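Local coordinates for protein-glutamine deamidase Cif (Burkholderia pseudomallei, PDB 3GQM) that deamidates a glutamine side chain of host NEDD8 to glutamate, abolishing cullin-RING ubiquitin ligase activity and so blocking the host cell cycle, at residues Leu157-Leu165 with Thr174-Leu182; Asp222-Ala230 with Pro239-Leu247. All coordinates share one frame; numbering follows the deposited sequence.

Interaction 1 (Leu157-Leu165 with Thr174-Leu182); sequences LGHKFLIDL and TAYIIQSDL
H159 and Q179 meet through their side chains: NE2 of the imidazole donates to OE1 of the amide over 2.6 Å, with an N-H...O angle of 152°. The bond lies in the amide carbonyl plane but slightly out of the ring plane, and the two flat groups are turned 45° from each other. Two more oxygens surround the ring. S180 O sits at its edge, in plane, 3.1 Å from H159 CE1, whereas D181 OD2 lies over one face, displaced toward the rim and 3.6 Å from that same CE1. The Q179 chain leaves its backbone with CG between N and the carbonyl carbon (chi1 71°) and then runs extended, which carries the amide to the imidazole; NE2 of the amide is held by L233 O.

Beside this pair the backbones diverge (the CA atoms of H159 and D181 are 7.7 Å apart), and a water bridges the gap, donating to K160 O and accepting from S180 N. Farther along, 159-165 and 176-178 pair antiparallel. L162 and I178 form a hydrogen-bonded pair (L162 N to I178 O 2.9 Å), as do D164 and Y176 (D164 N to Y176 O 2.8 Å); between them I163 and I177 are a non-hydrogen-bonded pair. I177 CD1 reaches both I163 CG1 and F161 CE1, each at 4.1 Å, on the face that carries A175. L162 and I178 point to the other face, against I111 of helix 104-116, and D164 there is salt-bridged to R33 through OD2 and hydrogen-bonded to Y260 through OD1.

Strand 176-178 is thus an edge of the four-stranded antiparallel sheet, and 159-165 lies between it and 147-154. With C104 near H159, the hairpin's open end presents the probable Cys-His-Gln catalytic triad, consistent with the papain-like (clan CA) relationship of the Cif family.

Interaction 2 (Asp222-Ala230 with Pro239-Leu247); sequences DDVQTRLLA and PHKVDIKKL
I244 lies across the side of helix 222-233, its two branches taking different partners. CG2 presses on T226, 3.3 Å from OG1, and CD1 lies 3.4 Å from D222 OD1 and also meets Q225 OE1. Chi1 of 70° sets the directions of CG1 and CG2, and chi2 turns CD1 toward D222 and Q225. I244 therefore fills the hollow bounded by D222 and, one turn on, Q225 and T226.

In the other direction, T226 is the bump: its CG2 enters the bend of 239-242, 3.1 Å from P239 O and 3.5 Å from P239 CB. V242 follows, straddling the next turn with CG1 3.8 Å from L229 CD1 and CG2 3.9 Å from A230 CB. The P239 ring closes the row, its CD 3.8 Å from A230 CB. L247 CD1 lies against the Q225 amide, whose NE2 is bonded to F217 O.

Several polar groups bond within their own segment. T226 OG1 donates to D222 O, its own helix, while a water bonded to V242 O and I244 N gives T226 OG1 a weak bond. D243 OD1 accepts from K245 N in an Asx turn.

The pattern is that of a helix followed by an irregular chain with two 3-10 turns, 239-241 and 244-246: part of the loop leading to strand 253-260 packs back along the helix it follows, setting methyl and ring carbons against both apolar and polar groups.

How the interactions relate
Interaction 1 is a core contact, its centre about 5 Å from the centre of the chain, with 12 of 14 touching residues buried; interaction 2 is partly buried, about 21 Å out. The first depends on paired backbones and one imidazole-amide bond, whereas the second joins a helix to a returning loop through methyl and ring carbons, with a water that reaches the helix by a weak bond only. They share no secondary-structure element and follow each other in series, yet they touch: L157 CD1 meets L247 CD2 at 3.6 Å and L157 CD2 meets L229 CD2 at 3.8 Å. L157, preceding strand 159-165, thus joins the sheet end carrying the probable catalytic residues to the helix-loop unit.

Interaction 1 (Leu157-Leu165 with Thr174-Leu182)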
ATOM      1  N   LEU A 157      14.782  -3.355   0.889  1.00 29.94           N
ATOM      2  CA  LEU A 157      14.283  -2.080   1.378  1.00 29.79           C
ATOM      3  C   LEU A 157      13.672  -2.223   2.752  1.00 29.21           C
ATOM      4  O   LEU A 157      13.601  -1.267   3.500  1.00 29.82           O
ATOM      5  CB  LEU A 157      13.234  -1.548   0.375  1.00 28.41           C
ATOM      6  CG  LEU A 157      13.687  -0.825  -0.911  1.00 29.77           C
ATOM      7  CD1 LEU A 157      14.753  -1.544  -1.726  1.00 33.82           C
ATOM      8  CD2 LEU A 157      12.521  -0.570  -1.847  1.00 29.33           C
ATOM      9  N   GLY A 158      13.226  -3.425   3.102  1.00 29.70           N
ATOM     10  CA  GLY A 158      12.389  -3.600   4.309  1.00 29.43           C
ATOM     11  C   GLY A 158      11.037  -2.884   4.122  1.00 29.10           C
ATOM     12  O   GLY A 158      10.555  -2.219   5.039  1.00 29.37           O
ATOM     13  N   HIS A 159      10.418  -3.037   2.953  1.00 28.37           N
ATOM     14  CA  HIS A 159       9.257  -2.200   2.586  1.00 27.73           C
ATOM     15  C   HIS A 159       8.237  -3.027   1.869  1.00 26.36           C
ATOM     16  O   HIS A 159       8.569  -3.951   1.163  1.00 27.03           O
ATOM     17  CB  HIS A 159       9.736  -1.012   1.721  1.00 27.41           C
ATOM     18  CG  HIS A 159       8.692   0.026   1.392  1.00 26.39           C
ATOM     19  ND1 HIS A 159       7.784   0.524   2.313  1.00 25.41           N
ATOM     20  CD2 HIS A 159       8.507   0.750   0.259  1.00 21.92           C
ATOM     21  CE1 HIS A 159       7.052   1.466   1.745  1.00 26.50           C
ATOM     22  NE2 HIS A 159       7.457   1.612   0.487  1.00 24.39           N
ATOM     23  N   LYS A 160       6.988  -2.681   2.087  1.00 26.32           N
ATOM     24  CA  LYS A 160       5.830  -3.290   1.452  1.00 26.71           C
ATOM     25  C   LYS A 160       5.079  -2.158   0.740  1.00 25.40           C
ATOM     26  O   LYS A 160       4.909  -1.065   1.307  1.00 25.86           O
ATOM     27  CB  LYS A 160       4.938  -3.902   2.545  1.00 27.27           C
ATOM     28  CG  LYS A 160       4.174  -5.098   2.062  1.00 31.46           C
ATOM     29  CD  LYS A 160       3.647  -5.958   3.230  1.00 39.15           C
ATOM     30  CE  LYS A 160       2.848  -7.137   2.687  1.00 40.16           C
ATOM     31  NZ  LYS A 160       2.291  -8.005   3.798  1.00 45.93           N
ATOM     32  N   PHE A 161       4.649  -2.399  -0.499  1.00 23.76           N
ATOM     33  CA  PHE A 161       3.976  -1.374  -1.277  1.00 22.52           C
ATOM     34  C   PHE A 161       3.200  -2.061  -2.413  1.00 22.39           C
ATOM     35  O   PHE A 161       3.354  -3.234  -2.672  1.00 23.07           O
ATOM     36  CB  PHE A 161       4.986  -0.298  -1.809  1.00 21.13           C
ATOM     37  CG  PHE A 161       6.001  -0.826  -2.808  1.00 20.82           C
ATOM     38  CD1 PHE A 161       5.766  -0.735  -4.167  1.00 22.13           C
ATOM     39  CD2 PHE A 161       7.223  -1.358  -2.375  1.00 23.29           C
ATOM     40  CE1 PHE A 161       6.712  -1.221  -5.120  1.00 24.89           C
ATOM     41  CE2 PHE A 161       8.185  -1.824  -3.281  1.00 24.53           C
ATOM     42  CZ  PHE A 161       7.922  -1.755  -4.687  1.00 24.52           C
ATOM     43  N   LEU A 162       2.369  -1.311  -3.094  1.00 21.90           N
ATOM     44  CA  LEU A 162       1.565  -1.863  -4.173  1.00 21.97           C
ATOM     45  C   LEU A 162       1.962  -1.239  -5.519  1.00 21.41           C
ATOM     46  O   LEU A 162       2.313  -0.075  -5.580  1.00 21.41           O
ATOM     47  CB  LEU A 162       0.097  -1.552  -3.902  1.00 20.73           C
ATOM     48  CG  LEU A 162      -0.551  -2.006  -2.587  1.00 21.89           C
ATOM     49  CD1 LEU A 162      -2.072  -1.614  -2.578  1.00 23.18           C
ATOM     50  CD2 LEU A 162      -0.456  -3.513  -2.477  1.00 20.30           C
ATOM     51  N   ILE A 163       1.890  -2.056  -6.562  1.00 21.60           N
ATOM     52  CA  ILE A 163       1.927  -1.607  -7.933  1.00 22.21           C
ATOM     53  C   ILE A 163       0.546  -1.847  -8.539  1.00 22.12           C
ATOM     54  O   ILE A 163       0.110  -2.986  -8.604  1.00 23.15           O
ATOM     55  CB  ILE A 163       2.964  -2.406  -8.751  1.00 21.36           C
ATOM     56  CG1 ILE A 163       4.358  -2.193  -8.137  1.00 21.84           C
ATOM     57  CG2 ILE A 163       2.948  -1.889 -10.177  1.00 22.31           C
ATOM     58  CD1 ILE A 163       5.381  -3.283  -8.433  1.00 21.46           C
ATOM     59  N   ASP A 164      -0.128  -0.777  -8.961  1.00 21.46           N
ATOM     60  CA  ASP A 164      -1.424  -0.876  -9.603  1.00 22.77           C
ATOM     61  C   ASP A 164      -1.239  -0.953 -11.145  1.00 22.94           C
ATOM     62  O   ASP A 164      -0.562  -0.104 -11.737  1.00 23.45           O
ATOM     63  CB  ASP A 164      -2.219   0.357  -9.222  1.00 23.08           C
ATOM     64  CG  ASP A 164      -3.697   0.258  -9.612  1.00 25.19           C
ATOM     65  OD1 ASP A 164      -4.124  -0.730 -10.213  1.00 24.54           O
ATOM     66  OD2 ASP A 164      -4.428   1.210  -9.336  1.00 29.63           O
ATOM     67  N   LEU A 165      -1.798  -1.971 -11.758  1.00 23.50           N
ATOM     68  CA  LEU A 165      -1.709  -2.190 -13.220  1.00 26.53           C
ATOM     69  C   LEU A 165      -3.112  -2.193 -13.846  1.00 27.08           C
ATOM     70  O   LEU A 165      -3.629  -3.248 -14.226  1.00 28.17           O
ATOM     71  CB  LEU A 165      -1.010  -3.538 -13.514  1.00 25.94           C
ATOM     72  CG  LEU A 165       0.384  -3.695 -12.893  1.00 25.01           C
ATOM     73  CD1 LEU A 165       0.841  -5.148 -12.885  1.00 25.69           C
ATOM     74  CD2 LEU A 165       1.418  -2.866 -13.658  1.00 26.75           C
ATOM     75  N   THR A 174       0.443   0.223 -17.944  1.00 35.97           N
ATOM     76  CA  THR A 174       0.824   1.382 -17.166  1.00 34.10           C
ATOM     77  C   THR A 174       0.786   0.958 -15.723  1.00 31.00           C
ATOM     78  O   THR A 174      -0.005   0.094 -15.360  1.00 29.95           O
ATOM     79  CB  THR A 174      -0.211   2.502 -17.379  1.00 33.84           C
ATOM     80  OG1 THR A 174      -0.309   2.737 -18.778  1.00 38.31           O
ATOM     81  CG2 THR A 174       0.194   3.786 -16.699  1.00 32.67           C
ATOM     82  N   ALA A 175       1.673   1.546 -14.924  1.00 29.07           N
ATOM     83  CA  ALA A 175       1.858   1.151 -13.543  1.00 27.51           C
ATOM     84  C   ALA A 175       1.842   2.393 -12.687  1.00 26.53           C
ATOM     85  O   ALA A 175       2.441   3.393 -13.059  1.00 26.95           O
ATOM     86  CB  ALA A 175       3.206   0.430 -13.378  1.00 27.58           C
ATOM     87  N   TYR A 176       1.203   2.309 -11.526  1.00 24.18           N
ATOM     88  CA  TYR A 176       1.218   3.351 -10.529  1.00 23.21           C
ATOM     89  C   TYR A 176       1.642   2.739  -9.181  1.00 23.54           C
ATOM     90  O   TYR A 176       1.403   1.542  -8.940  1.00 24.10           O
ATOM     91  CB  TYR A 176      -0.193   3.909 -10.387  1.00 22.84           C
ATOM     92  CG  TYR A 176      -0.734   4.431 -11.699  1.00 21.87           C
ATOM     93  CD1 TYR A 176      -0.420   5.730 -12.129  1.00 18.88           C
ATOM     94  CD2 TYR A 176      -1.522   3.638 -12.506  1.00 24.48           C
ATOM     95  CE1 TYR A 176      -0.916   6.234 -13.317  1.00 24.54           C
ATOM     96  CE2 TYR A 176      -2.010   4.118 -13.722  1.00 28.66           C
ATOM     97  CZ  TYR A 176      -1.714   5.432 -14.110  1.00 26.21           C
ATOM     98  OH  TYR A 176      -2.172   5.903 -15.313  1.00 27.40           O
ATOM     99  N   ILE A 177       2.253   3.553  -8.321  1.00 21.78           N
ATOM    100  CA  ILE A 177       2.648   3.133  -6.982  1.00 20.96           C
ATOM    101  C   ILE A 177       1.631   3.594  -5.946  1.00 20.60           C
ATOM    102  O   ILE A 177       1.185   4.739  -5.968  1.00 20.75           O
ATOM    103  CB  ILE A 177       4.078   3.680  -6.574  1.00 22.18           C
ATOM    104  CG1 ILE A 177       5.124   3.271  -7.645  1.00 20.25           C
ATOM    105  CG2 ILE A 177       4.494   3.231  -5.051  1.00 18.25           C
ATOM    106  CD1 ILE A 177       5.357   1.751  -7.656  1.00 25.05           C
ATOM    107  N   ILE A 178       1.294   2.704  -5.023  1.00 19.16           N
ATOM    108  CA  ILE A 178       0.584   3.089  -3.806  1.00 19.91           C
ATOM    109  C   ILE A 178       1.421   2.609  -2.600  1.00 19.94           C
ATOM    110  O   ILE A 178       1.809   1.453  -2.551  1.00 19.82           O
ATOM    111  CB  ILE A 178      -0.827   2.469  -3.783  1.00 22.16           C
ATOM    112  CG1 ILE A 178      -1.569   2.794  -5.089  1.00 23.65           C
ATOM    113  CG2 ILE A 178      -1.660   2.948  -2.543  1.00 17.80           C
ATOM    114  CD1 ILE A 178      -3.009   2.216  -5.174  1.00 27.44           C
ATOM    115  N   GLN A 179       1.741   3.498  -1.664  1.00 19.74           N
ATOM    116  CA  GLN A 179       2.552   3.108  -0.492  1.00 19.75           C
ATOM    117  C   GLN A 179       2.359   4.112   0.619  1.00 21.12           C
ATOM    118  O   GLN A 179       1.844   5.239   0.389  1.00 19.77           O
ATOM    119  CB  GLN A 179       4.045   3.117  -0.882  1.00 20.43           C
ATOM    120  CG  GLN A 179       4.556   4.594  -1.081  1.00 19.13           C
ATOM    121  CD  GLN A 179       6.080   4.664  -1.342  1.00 21.92           C
ATOM    122  OE1 GLN A 179       6.858   3.807  -0.869  1.00 22.40           O
ATOM    123  NE2 GLN A 179       6.505   5.690  -2.100  1.00 16.71           N
ATOM    124  N   SER A 180       2.783   3.732   1.827  1.00 21.44           N
ATOM    125  CA  SER A 180       3.104   4.726   2.854  1.00 22.67           C
ATOM    126  C   SER A 180       4.457   4.248   3.379  1.00 23.06           C
ATOM    127  O   SER A 180       4.807   3.121   3.110  1.00 22.10           O
ATOM    128  CB  SER A 180       2.086   4.670   3.994  1.00 23.43           C
ATOM    129  OG  SER A 180       2.111   3.371   4.586  1.00 24.49           O
ATOM    130  N   ASP A 181       5.172   5.079   4.148  1.00 23.05           N
ATOM    131  CA  ASP A 181       6.495   4.699   4.741  1.00 25.48           C
ATOM    132  C   ASP A 181       6.720   5.585   5.981  1.00 25.40           C
ATOM    133  O   ASP A 181       6.640   6.800   5.904  1.00 25.16           O
ATOM    134  CB  ASP A 181       7.594   4.963   3.684  1.00 25.81           C
ATOM    135  CG  ASP A 181       8.939   4.227   3.941  1.00 29.75           C
ATOM    136  OD1 ASP A 181       9.413   4.080   5.097  1.00 30.67           O
ATOM    137  OD2 ASP A 181       9.557   3.837   2.909  1.00 31.73           O
ATOM    138  N   LEU A 182       6.955   4.975   7.133  1.00 27.11           N
ATOM    139  CA  LEU A 182       7.269   5.723   8.352  1.00 28.24           C
ATOM    140  C   LEU A 182       8.699   6.209   8.376  1.00 28.14           C
ATOM    141  O   LEU A 182       9.116   6.923   9.297  1.00 28.64           O
ATOM    142  CB  LEU A 182       7.091   4.811   9.573  1.00 29.77           C
ATOM    143  CG  LEU A 182       5.953   5.332  10.408  1.00 33.01           C
ATOM    144  CD1 LEU A 182       4.632   5.190   9.627  1.00 34.17           C
ATOM    145  CD2 LEU A 182       5.979   4.580  11.753  1.00 38.86           C
TER
HETATM  146  O   HOH W   1       2.869   0.804   1.597  1.00 18.51           O

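Interaction 2 (Asp222-Ala230 with Pro239-Leu247)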
ATOM      1  N   ASP A 222      25.878   2.748  -6.686  1.00 36.84           N
ATOM      2  CA  ASP A 222      25.214   3.650  -5.770  1.00 38.15           C
ATOM      3  C   ASP A 222      24.233   4.565  -6.507  1.00 38.03           C
ATOM      4  O   ASP A 222      23.083   4.709  -6.076  1.00 38.50           O
ATOM      5  CB  ASP A 222      26.242   4.501  -5.000  1.00 38.36           C
ATOM      6  CG  ASP A 222      27.102   3.670  -4.000  1.00 43.22           C
ATOM      7  OD1 ASP A 222      26.854   2.444  -3.794  1.00 44.69           O
ATOM      8  OD2 ASP A 222      28.034   4.280  -3.409  1.00 45.32           O
ATOM      9  N   ASP A 223      24.692   5.162  -7.611  1.00 37.03           N
ATOM     10  CA  ASP A 223      23.940   6.191  -8.318  1.00 36.44           C
ATOM     11  C   ASP A 223      22.732   5.615  -9.051  1.00 34.00           C
ATOM     12  O   ASP A 223      21.733   6.286  -9.220  1.00 33.99           O
ATOM     13  CB  ASP A 223      24.829   6.935  -9.328  1.00 37.27           C
ATOM     14  CG  ASP A 223      25.924   7.778  -8.646  1.00 42.11           C
ATOM     15  OD1 ASP A 223      25.691   8.360  -7.562  1.00 45.00           O
ATOM     16  OD2 ASP A 223      27.060   7.805  -9.194  1.00 46.53           O
ATOM     17  N   VAL A 224      22.892   4.405  -9.549  1.00 31.80           N
ATOM     18  CA  VAL A 224      21.824   3.653 -10.167  1.00 30.41           C
ATOM     19  C   VAL A 224      20.734   3.311  -9.114  1.00 30.32           C
ATOM     20  O   VAL A 224      19.552   3.617  -9.327  1.00 30.02           O
ATOM     21  CB  VAL A 224      22.406   2.393 -10.834  1.00 29.62           C
ATOM     22  CG1 VAL A 224      21.298   1.453 -11.260  1.00 29.17           C
ATOM     23  CG2 VAL A 224      23.316   2.797 -12.037  1.00 29.52           C
ATOM     24  N   GLN A 225      21.143   2.728  -7.978  1.00 29.79           N
ATOM     25  CA  GLN A 225      20.211   2.396  -6.868  1.00 30.07           C
ATOM     26  C   GLN A 225      19.486   3.616  -6.342  1.00 31.25           C
ATOM     27  O   GLN A 225      18.255   3.636  -6.270  1.00 32.70           O
ATOM     28  CB  GLN A 225      20.945   1.711  -5.719  1.00 29.48           C
ATOM     29  CG  GLN A 225      21.469   0.297  -6.026  1.00 28.89           C
ATOM     30  CD  GLN A 225      22.352  -0.242  -4.878  1.00 32.55           C
ATOM     31  OE1 GLN A 225      23.040   0.531  -4.197  1.00 34.56           O
ATOM     32  NE2 GLN A 225      22.320  -1.543  -4.658  1.00 23.95           N
ATOM     33  N   THR A 226      20.243   4.644  -5.989  1.00 31.51           N
ATOM     34  CA  THR A 226      19.693   5.916  -5.560  1.00 31.90           C
ATOM     35  C   THR A 226      18.681   6.499  -6.572  1.00 31.71           C
ATOM     36  O   THR A 226      17.610   6.961  -6.182  1.00 30.88           O
ATOM     37  CB  THR A 226      20.831   6.930  -5.266  1.00 32.24           C
ATOM     38  OG1 THR A 226      21.748   6.339  -4.324  1.00 33.56           O
ATOM     39  CG2 THR A 226      20.274   8.160  -4.644  1.00 32.63           C
ATOM     40  N   ARG A 227      18.997   6.470  -7.863  1.00 30.71           N
ATOM     41  CA  ARG A 227      18.069   7.054  -8.835  1.00 30.56           C
ATOM     42  C   ARG A 227      16.833   6.191  -9.101  1.00 29.17           C
ATOM     43  O   ARG A 227      15.752   6.718  -9.297  1.00 27.59           O
ATOM     44  CB  ARG A 227      18.776   7.453 -10.143  1.00 31.35           C
ATOM     45  CG  ARG A 227      19.631   8.710  -9.944  1.00 36.75           C
ATOM     46  CD  ARG A 227      19.338   9.785 -10.991  1.00 44.93           C
ATOM     47  NE  ARG A 227      20.335  10.868 -11.022  1.00 48.28           N
ATOM     48  CZ  ARG A 227      21.630  10.693 -11.299  1.00 52.65           C
ATOM     49  NH1 ARG A 227      22.117   9.476 -11.533  1.00 53.86           N
ATOM     50  NH2 ARG A 227      22.456  11.738 -11.312  1.00 54.48           N
ATOM     51  N   LEU A 228      16.988   4.876  -9.116  1.00 28.60           N
ATOM     52  CA  LEU A 228      15.837   4.010  -9.288  1.00 28.81           C
ATOM     53  C   LEU A 228      14.859   4.216  -8.125  1.00 28.65           C
ATOM     54  O   LEU A 228      13.652   4.407  -8.335  1.00 27.33           O
ATOM     55  CB  LEU A 228      16.226   2.539  -9.354  1.00 28.99           C
ATOM     56  CG  LEU A 228      16.756   2.000 -10.670  1.00 31.66           C
ATOM     57  CD1 LEU A 228      17.083   0.510 -10.471  1.00 32.73           C
ATOM     58  CD2 LEU A 228      15.726   2.188 -11.791  1.00 31.46           C
ATOM     59  N   LEU A 229      15.402   4.223  -6.911  1.00 28.19           N
ATOM     60  CA  LEU A 229      14.609   4.390  -5.707  1.00 27.67           C
ATOM     61  C   LEU A 229      13.878   5.726  -5.654  1.00 28.44           C
ATOM     62  O   LEU A 229      12.645   5.766  -5.368  1.00 27.21           O
ATOM     63  CB  LEU A 229      15.455   4.183  -4.444  1.00 26.93           C
ATOM     64  CG  LEU A 229      15.920   2.733  -4.206  1.00 27.48           C
ATOM     65  CD1 LEU A 229      17.035   2.719  -3.197  1.00 29.19           C
ATOM     66  CD2 LEU A 229      14.767   1.767  -3.762  1.00 27.70           C
ATOM     67  N   ALA A 230      14.627   6.807  -5.906  1.00 27.47           N
ATOM     68  CA  ALA A 230      14.048   8.145  -5.888  1.00 28.38           C
ATOM     69  C   ALA A 230      12.990   8.268  -6.966  1.00 28.00           C
ATOM     70  O   ALA A 230      11.997   8.941  -6.773  1.00 29.44           O
ATOM     71  CB  ALA A 230      15.105   9.200  -6.132  1.00 28.09           C
ATOM     72  N   PRO A 239      16.922  12.068  -5.575  1.00 36.62           N
ATOM     73  CA  PRO A 239      17.932  11.099  -5.119  1.00 36.55           C
ATOM     74  C   PRO A 239      18.725  11.538  -3.883  1.00 36.79           C
ATOM     75  O   PRO A 239      19.281  10.700  -3.204  1.00 36.86           O
ATOM     76  CB  PRO A 239      18.840  10.885  -6.338  1.00 37.36           C
ATOM     77  CG  PRO A 239      18.348  11.789  -7.407  1.00 37.37           C
ATOM     78  CD  PRO A 239      17.005  12.317  -7.028  1.00 37.03           C
ATOM     79  N   HIS A 240      18.723  12.820  -3.551  1.00 37.21           N
ATOM     80  CA  HIS A 240      19.434  13.263  -2.363  1.00 39.25           C
ATOM     81  C   HIS A 240      18.691  12.919  -1.113  1.00 38.45           C
ATOM     82  O   HIS A 240      19.274  12.978  -0.036  1.00 38.99           O
ATOM     83  CB  HIS A 240      19.790  14.748  -2.419  1.00 39.62           C
ATOM     84  CG  HIS A 240      20.720  15.083  -3.537  1.00 43.67           C
ATOM     85  ND1 HIS A 240      22.042  15.414  -3.330  1.00 48.05           N
ATOM     86  CD2 HIS A 240      20.527  15.115  -4.880  1.00 46.40           C
ATOM     87  CE1 HIS A 240      22.623  15.645  -4.498  1.00 48.28           C
ATOM     88  NE2 HIS A 240      21.726  15.474  -5.454  1.00 47.80           N
ATOM     89  N   LYS A 241      17.420  12.535  -1.272  1.00 37.98           N
ATOM     90  CA  LYS A 241      16.567  12.037  -0.173  1.00 37.19           C
ATOM     91  C   LYS A 241      16.681  10.540   0.102  1.00 35.92           C
ATOM     92  O   LYS A 241      16.028  10.043   1.006  1.00 35.74           O
ATOM     93  CB  LYS A 241      15.092  12.358  -0.430  1.00 37.32           C
ATOM     94  CG  LYS A 241      14.733  13.857  -0.479  1.00 41.13           C
ATOM     95  N   VAL A 242      17.499   9.835  -0.671  1.00 34.68           N
ATOM     96  CA  VAL A 242      17.613   8.393  -0.572  1.00 34.37           C
ATOM     97  C   VAL A 242      18.931   7.973   0.137  1.00 34.88           C
ATOM     98  O   VAL A 242      19.991   8.512  -0.174  1.00 34.54           O
ATOM     99  CB  VAL A 242      17.488   7.757  -1.959  1.00 33.44           C
ATOM    100  CG1 VAL A 242      17.650   6.274  -1.885  1.00 33.60           C
ATOM    101  CG2 VAL A 242      16.106   8.086  -2.571  1.00 35.06           C
ATOM    102  N   ASP A 243      18.865   7.028   1.086  1.00 34.53           N
ATOM    103  CA  ASP A 243      20.081   6.553   1.758  1.00 35.11           C
ATOM    104  C   ASP A 243      20.348   5.087   1.441  1.00 34.16           C
ATOM    105  O   ASP A 243      19.835   4.192   2.120  1.00 33.91           O
ATOM    106  CB  ASP A 243      19.979   6.796   3.283  1.00 36.09           C
ATOM    107  CG  ASP A 243      21.299   6.488   4.038  1.00 38.70           C
ATOM    108  OD1 ASP A 243      22.345   6.116   3.413  1.00 39.29           O
ATOM    109  OD2 ASP A 243      21.280   6.652   5.276  1.00 44.00           O
ATOM    110  N   ILE A 244      21.127   4.811   0.398  1.00 33.67           N
ATOM    111  CA  ILE A 244      21.346   3.400   0.044  1.00 34.28           C
ATOM    112  C   ILE A 244      22.136   2.573   1.088  1.00 34.86           C
ATOM    113  O   ILE A 244      22.090   1.354   1.050  1.00 34.60           O
ATOM    114  CB  ILE A 244      21.903   3.180  -1.397  1.00 34.91           C
ATOM    115  CG1 ILE A 244      23.358   3.668  -1.526  1.00 36.36           C
ATOM    116  CG2 ILE A 244      20.968   3.764  -2.433  1.00 34.98           C
ATOM    117  CD1 ILE A 244      24.304   2.531  -1.483  1.00 39.48           C
ATOM    118  N   LYS A 245      22.815   3.234   2.032  1.00 36.01           N
ATOM    119  CA  LYS A 245      23.474   2.539   3.130  1.00 37.73           C
ATOM    120  C   LYS A 245      22.490   1.809   4.040  1.00 37.87           C
ATOM    121  O   LYS A 245      22.930   1.030   4.871  1.00 37.47           O
ATOM    122  CB  LYS A 245      24.282   3.501   4.031  1.00 38.90           C
ATOM    123  CG  LYS A 245      25.473   4.207   3.416  1.00 41.43           C
ATOM    124  CD  LYS A 245      25.648   5.579   4.118  1.00 47.40           C
ATOM    125  CE  LYS A 245      26.581   5.586   5.375  1.00 50.16           C
ATOM    126  NZ  LYS A 245      26.327   4.571   6.489  1.00 52.60           N
ATOM    127  N   LYS A 246      21.185   2.080   3.927  1.00 36.85           N
ATOM    128  CA  LYS A 246      20.193   1.366   4.731  1.00 36.62           C
ATOM    129  C   LYS A 246      19.645   0.122   4.045  1.00 36.61           C
ATOM    130  O   LYS A 246      18.873  -0.636   4.629  1.00 36.57           O
ATOM    131  CB  LYS A 246      19.063   2.309   5.160  1.00 36.94           C
ATOM    132  CG  LYS A 246      19.547   3.574   5.877  1.00 37.80           C
ATOM    133  CD  LYS A 246      19.853   3.302   7.327  1.00 45.20           C
ATOM    134  N   LEU A 247      20.060  -0.116   2.809  1.00 36.65           N
ATOM    135  CA  LEU A 247      19.620  -1.299   2.098  1.00 37.29           C
ATOM    136  C   LEU A 247      20.125  -2.580   2.743  1.00 38.46           C
ATOM    137  O   LEU A 247      21.263  -2.639   3.227  1.00 38.01           O
ATOM    138  CB  LEU A 247      20.111  -1.258   0.656  1.00 37.20           C
ATOM    139  CG  LEU A 247      19.468  -0.240  -0.276  1.00 36.93           C
ATOM    140  CD1 LEU A 247      20.203  -0.366  -1.614  1.00 33.08           C
ATOM    141  CD2 LEU A 247      17.977  -0.574  -0.381  1.00 34.50           C
TER
HETATM  142  O   HOH W   2      22.290   6.917  -1.042  1.00 46.83           O